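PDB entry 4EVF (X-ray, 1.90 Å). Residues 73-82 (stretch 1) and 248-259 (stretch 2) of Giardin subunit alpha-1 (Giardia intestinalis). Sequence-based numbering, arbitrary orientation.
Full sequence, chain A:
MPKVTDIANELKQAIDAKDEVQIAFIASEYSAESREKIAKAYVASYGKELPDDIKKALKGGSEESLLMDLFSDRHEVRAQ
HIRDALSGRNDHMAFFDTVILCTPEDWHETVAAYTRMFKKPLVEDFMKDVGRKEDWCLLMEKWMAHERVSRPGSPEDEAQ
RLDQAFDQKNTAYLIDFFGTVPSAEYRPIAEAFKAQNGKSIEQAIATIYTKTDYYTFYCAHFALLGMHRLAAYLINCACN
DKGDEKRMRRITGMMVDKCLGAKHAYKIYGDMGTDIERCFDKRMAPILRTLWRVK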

# COMPACT_ATOMS: atom_id res chain seq x y z
N ASP A 73 -2.54 14.95 4.14
CA ASP A 73 -3.72 14.09 4.29
C ASP A 73 -3.55 12.85 3.42
O ASP A 73 -3.45 12.96 2.19
CB ASP A 73 -5.00 14.84 3.90
CG ASP A 73 -6.26 14.08 4.30
OD1 ASP A 73 -6.96 14.50 5.24
OD2 ASP A 73 -6.53 13.04 3.67
N ARG A 74 -3.51 11.69 4.07
CA ARG A 74 -3.20 10.44 3.39
C ARG A 74 -4.25 10.02 2.37
O ARG A 74 -3.97 9.19 1.51
CB ARG A 74 -2.97 9.32 4.41
CG ARG A 74 -4.24 8.86 5.15
CD ARG A 74 -3.89 7.94 6.32
NE ARG A 74 -5.08 7.53 7.07
CZ ARG A 74 -5.66 8.28 8.00
NH1 ARG A 74 -5.14 9.47 8.29
NH2 ARG A 74 -6.74 7.84 8.64
N HIS A 75 -5.46 10.58 2.48
CA HIS A 75 -6.52 10.27 1.53
C HIS A 75 -6.38 11.13 0.28
O HIS A 75 -6.59 10.65 -0.84
CB HIS A 75 -7.90 10.46 2.19
CG HIS A 75 -8.04 9.70 3.47
ND1 HIS A 75 -8.34 10.31 4.67
CD2 HIS A 75 -7.88 8.38 3.74
CE1 HIS A 75 -8.37 9.39 5.62
NE2 HIS A 75 -8.10 8.22 5.09
N GLU A 76 -5.98 12.39 0.46
CA GLU A 76 -5.63 13.25 -0.67
C GLU A 76 -4.38 12.74 -1.38
O GLU A 76 -4.28 12.80 -2.61
CB GLU A 76 -5.41 14.69 -0.23
CG GLU A 76 -6.70 15.41 0.09
CD GLU A 76 -6.47 16.79 0.69
OE1 GLU A 76 -5.30 17.21 0.80
OE2 GLU A 76 -7.47 17.46 1.05
N VAL A 77 -3.42 12.27 -0.59
CA VAL A 77 -2.21 11.64 -1.12
C VAL A 77 -2.59 10.45 -2.01
O VAL A 77 -2.24 10.42 -3.19
CB VAL A 77 -1.27 11.18 0.01
CG1 VAL A 77 -0.12 10.33 -0.56
CG2 VAL A 77 -0.72 12.38 0.78
N ARG A 78 -3.31 9.49 -1.44
CA ARG A 78 -3.74 8.31 -2.19
C ARG A 78 -4.55 8.67 -3.43
O ARG A 78 -4.32 8.12 -4.52
CB ARG A 78 -4.49 7.32 -1.29
CG ARG A 78 -4.77 5.97 -1.96
CD ARG A 78 -5.58 5.01 -1.06
NE ARG A 78 -4.88 4.58 0.16
CZ ARG A 78 -3.99 3.59 0.19
NH1 ARG A 78 -3.41 3.25 1.34
NH2 ARG A 78 -3.68 2.94 -0.92
N ALA A 79 -5.50 9.59 -3.29
CA ALA A 79 -6.31 10.02 -4.42
C ALA A 79 -5.47 10.57 -5.57
O ALA A 79 -5.74 10.28 -6.74
CB ALA A 79 -7.33 11.07 -3.99
N GLN A 80 -4.46 11.37 -5.24
CA GLN A 80 -3.59 11.98 -6.26
C GLN A 80 -2.71 10.91 -6.94
O GLN A 80 -2.48 10.97 -8.16
CB GLN A 80 -2.72 13.09 -5.65
CG GLN A 80 -1.76 13.75 -6.64
CD GLN A 80 -2.48 14.56 -7.70
OE1 GLN A 80 -2.32 14.31 -8.91
NE2 GLN A 80 -3.26 15.53 -7.26
N HIS A 81 -2.23 9.95 -6.16
CA HIS A 81 -1.50 8.81 -6.71
C HIS A 81 -2.35 8.06 -7.73
O HIS A 81 -1.87 7.67 -8.80
CB HIS A 81 -1.10 7.84 -5.60
CG HIS A 81 0.07 8.29 -4.78
ND1 HIS A 81 1.11 9.02 -5.29
CD2 HIS A 81 0.35 8.09 -3.47
CE1 HIS A 81 1.99 9.27 -4.33
NE2 HIS A 81 1.55 8.72 -3.22
N ILE A 82 -3.62 7.86 -7.40
CA ILE A 82 -4.56 7.18 -8.29
C ILE A 82 -4.84 7.99 -9.57
O ILE A 82 -4.92 7.43 -10.67
CB ILE A 82 -5.88 6.86 -7.56
CG1 ILE A 82 -5.62 5.82 -6.46
CG2 ILE A 82 -6.94 6.39 -8.54
CD1 ILE A 82 -6.86 5.47 -5.64
N MET A 248 8.29 3.07 -3.43
CA MET A 248 8.61 3.21 -2.02
C MET A 248 7.96 4.46 -1.45
O MET A 248 7.51 4.46 -0.30
CB MET A 248 10.12 3.19 -1.76
CG MET A 248 10.72 1.78 -1.80
SD MET A 248 9.83 0.56 -0.81
CE MET A 248 10.36 1.05 0.84
N ARG A 249 7.86 5.50 -2.27
CA ARG A 249 7.24 6.74 -1.83
C ARG A 249 5.72 6.57 -1.68
O ARG A 249 5.12 7.06 -0.71
CB ARG A 249 7.54 7.89 -2.80
CG ARG A 249 6.80 9.16 -2.43
CD ARG A 249 6.26 9.88 -3.66
NE ARG A 249 5.19 10.82 -3.31
CZ ARG A 249 4.65 11.69 -4.16
NH1 ARG A 249 5.10 11.76 -5.40
NH2 ARG A 249 3.68 12.50 -3.76
N ARG A 250 5.11 5.88 -2.63
CA ARG A 250 3.68 5.60 -2.53
C ARG A 250 3.37 4.84 -1.25
O ARG A 250 2.65 5.35 -0.40
CB ARG A 250 3.16 4.87 -3.77
CG ARG A 250 3.15 5.74 -5.03
CD ARG A 250 2.41 5.06 -6.17
NE ARG A 250 3.04 3.79 -6.55
CZ ARG A 250 3.88 3.65 -7.58
NH1 ARG A 250 4.20 4.69 -8.34
NH2 ARG A 250 4.40 2.45 -7.85
N ILE A 251 3.94 3.65 -1.09
CA ILE A 251 3.53 2.80 0.04
C ILE A 251 4.04 3.29 1.40
O ILE A 251 3.35 3.14 2.41
CB ILE A 251 3.88 1.30 -0.18
CG1 ILE A 251 5.36 1.01 0.06
CG2 ILE A 251 3.48 0.84 -1.58
CD1 ILE A 251 5.75 -0.41 -0.36
N THR A 252 5.22 3.90 1.43
CA THR A 252 5.72 4.45 2.69
C THR A 252 4.91 5.68 3.11
O THR A 252 4.51 5.80 4.27
CB THR A 252 7.22 4.77 2.63
OG1 THR A 252 7.92 3.66 2.05
CG2 THR A 252 7.78 5.03 4.02
N GLY A 253 4.65 6.57 2.16
CA GLY A 253 3.92 7.80 2.41
C GLY A 253 2.48 7.59 2.87
O GLY A 253 1.97 8.36 3.69
N MET A 254 1.84 6.55 2.35
CA MET A 254 0.44 6.27 2.65
C MET A 254 0.24 5.31 3.82
O MET A 254 -0.79 5.37 4.50
CB MET A 254 -0.27 5.65 1.44
CG MET A 254 -0.55 6.60 0.29
SD MET A 254 -1.39 5.77 -1.07
CE MET A 254 -0.30 4.39 -1.42
N MET A 255 1.18 4.40 4.03
CA MET A 255 0.86 3.18 4.76
C MET A 255 1.89 2.70 5.78
O MET A 255 1.67 1.67 6.43
CB MET A 255 0.59 2.03 3.76
CG MET A 255 -0.82 2.05 3.18
SD MET A 255 -2.06 1.45 4.36
CE MET A 255 -2.05 -0.31 4.02
N VAL A 256 2.99 3.43 5.94
CA VAL A 256 4.08 2.92 6.76
C VAL A 256 3.61 2.59 8.18
O VAL A 256 3.94 1.53 8.71
CB VAL A 256 5.34 3.83 6.76
CG1 VAL A 256 5.09 5.13 7.51
CG2 VAL A 256 6.52 3.10 7.38
N ASP A 257 2.81 3.48 8.78
CA ASP A 257 2.35 3.27 10.15
C ASP A 257 1.53 1.99 10.34
O ASP A 257 1.58 1.36 11.40
CB ASP A 257 1.58 4.50 10.68
CG ASP A 257 0.16 4.60 10.12
OD1 ASP A 257 -0.06 4.24 8.95
OD2 ASP A 257 -0.75 5.05 10.87
N LYS A 258 0.77 1.60 9.31
CA LYS A 258 -0.13 0.45 9.42
C LYS A 258 0.56 -0.87 9.08
O LYS A 258 0.02 -1.95 9.33
CB LYS A 258 -1.36 0.62 8.51
CG LYS A 258 -2.12 1.93 8.65
CD LYS A 258 -3.49 1.84 7.96
CE LYS A 258 -4.28 3.16 8.05
NZ LYS A 258 -3.99 3.93 9.29
N CYS A 259 1.76 -0.80 8.52
CA CYS A 259 2.42 -1.99 7.98
C CYS A 259 3.75 -2.28 8.64
O CYS A 259 4.58 -2.99 8.07
CB CYS A 259 2.66 -1.84 6.47
SG CYS A 259 1.18 -1.65 5.44
O HOH W 1 -3.50 5.36 3.74
O HOH W 2 2.86 8.54 -0.66

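Two helical segments of Giardin subunit alpha-1, at least 168 residues apart in sequence wherever they touch, pack side by side in nearly antiparallel fashion. The axes of helix 74-82 and of the helix that includes 248-255 run at 156° and approach to 9.6 Å. The backbones lie closer at the start of the first helix, where Arg-74 CA is 5.6 Å from Met-254 CA, than farther along it, where His-81 CA is 7.4 Å from Arg-250 CA. The contact buries 479 Å², both sides summed, and no direct hydrogen bond crosses it; packing and bridging waters join the two segments.

Met-254 has the largest covered area. Its side chain (chi1 m, chi2 t, chi3 m) lies along the first helix and touches successive turns of it. Val-77 CG1 meets Met-254 CG at 3.8 Å, a plain apolar contact. Met-254 SD lies 3.5 Å from Arg-78 CB and also over one face of the Arg-78 guanidinium, so the flat, delocalised group packs against a soft, polarizable sulfur. The same sulfur approaches the edge of the His-81 ring, 3.8 Å from His-81 CD2, where the ring's C-H bonds carry slight positive charge.

His-81 comes second and points toward the other helix; two arginines meet its ring, one over a face and the other at the edge. Arg-250 CG sits over the ring face, 3.8 Å from His-81 CE1 and almost on the ring normal, a CH-pi contact made by the aliphatic part of the side chain. Arg-249 turns its guanidinium face to the ring edge, with Arg-249 CZ 3.6 Å from His-81 CE1. Water 2 adds a polar link: it is 2.9 Å from His-81 NE2 and donates to Arg-249 O at 2.7 Å.

Arg-78 starts out sideways, but its end swings nearer. At the guanidinium edge, Arg-78 NH1 lies 3.4 Å from Met-255 CG, and it donates to water 1 at 3.2 Å; that water in turn donates to Met-254 O at 2.8 Å, tying the arginine to the opposite backbone.

Gly-253 leaves the surface beside Val-77 and His-81 without a side chain. At the start of the first helix, Arg-74 NE and Lys-258 NZ, like charges, stand 4.4 Å apart; a long salt bridge from Lys-258 NZ to Asp-257 OD2 (3.8 Å) supplies nearby negative charge. Asp-73 caps this helix: Asp-73 OD2 accepts from His-75 N at 2.9 Å and, weakly, from Glu-76 N at 3.3 Å.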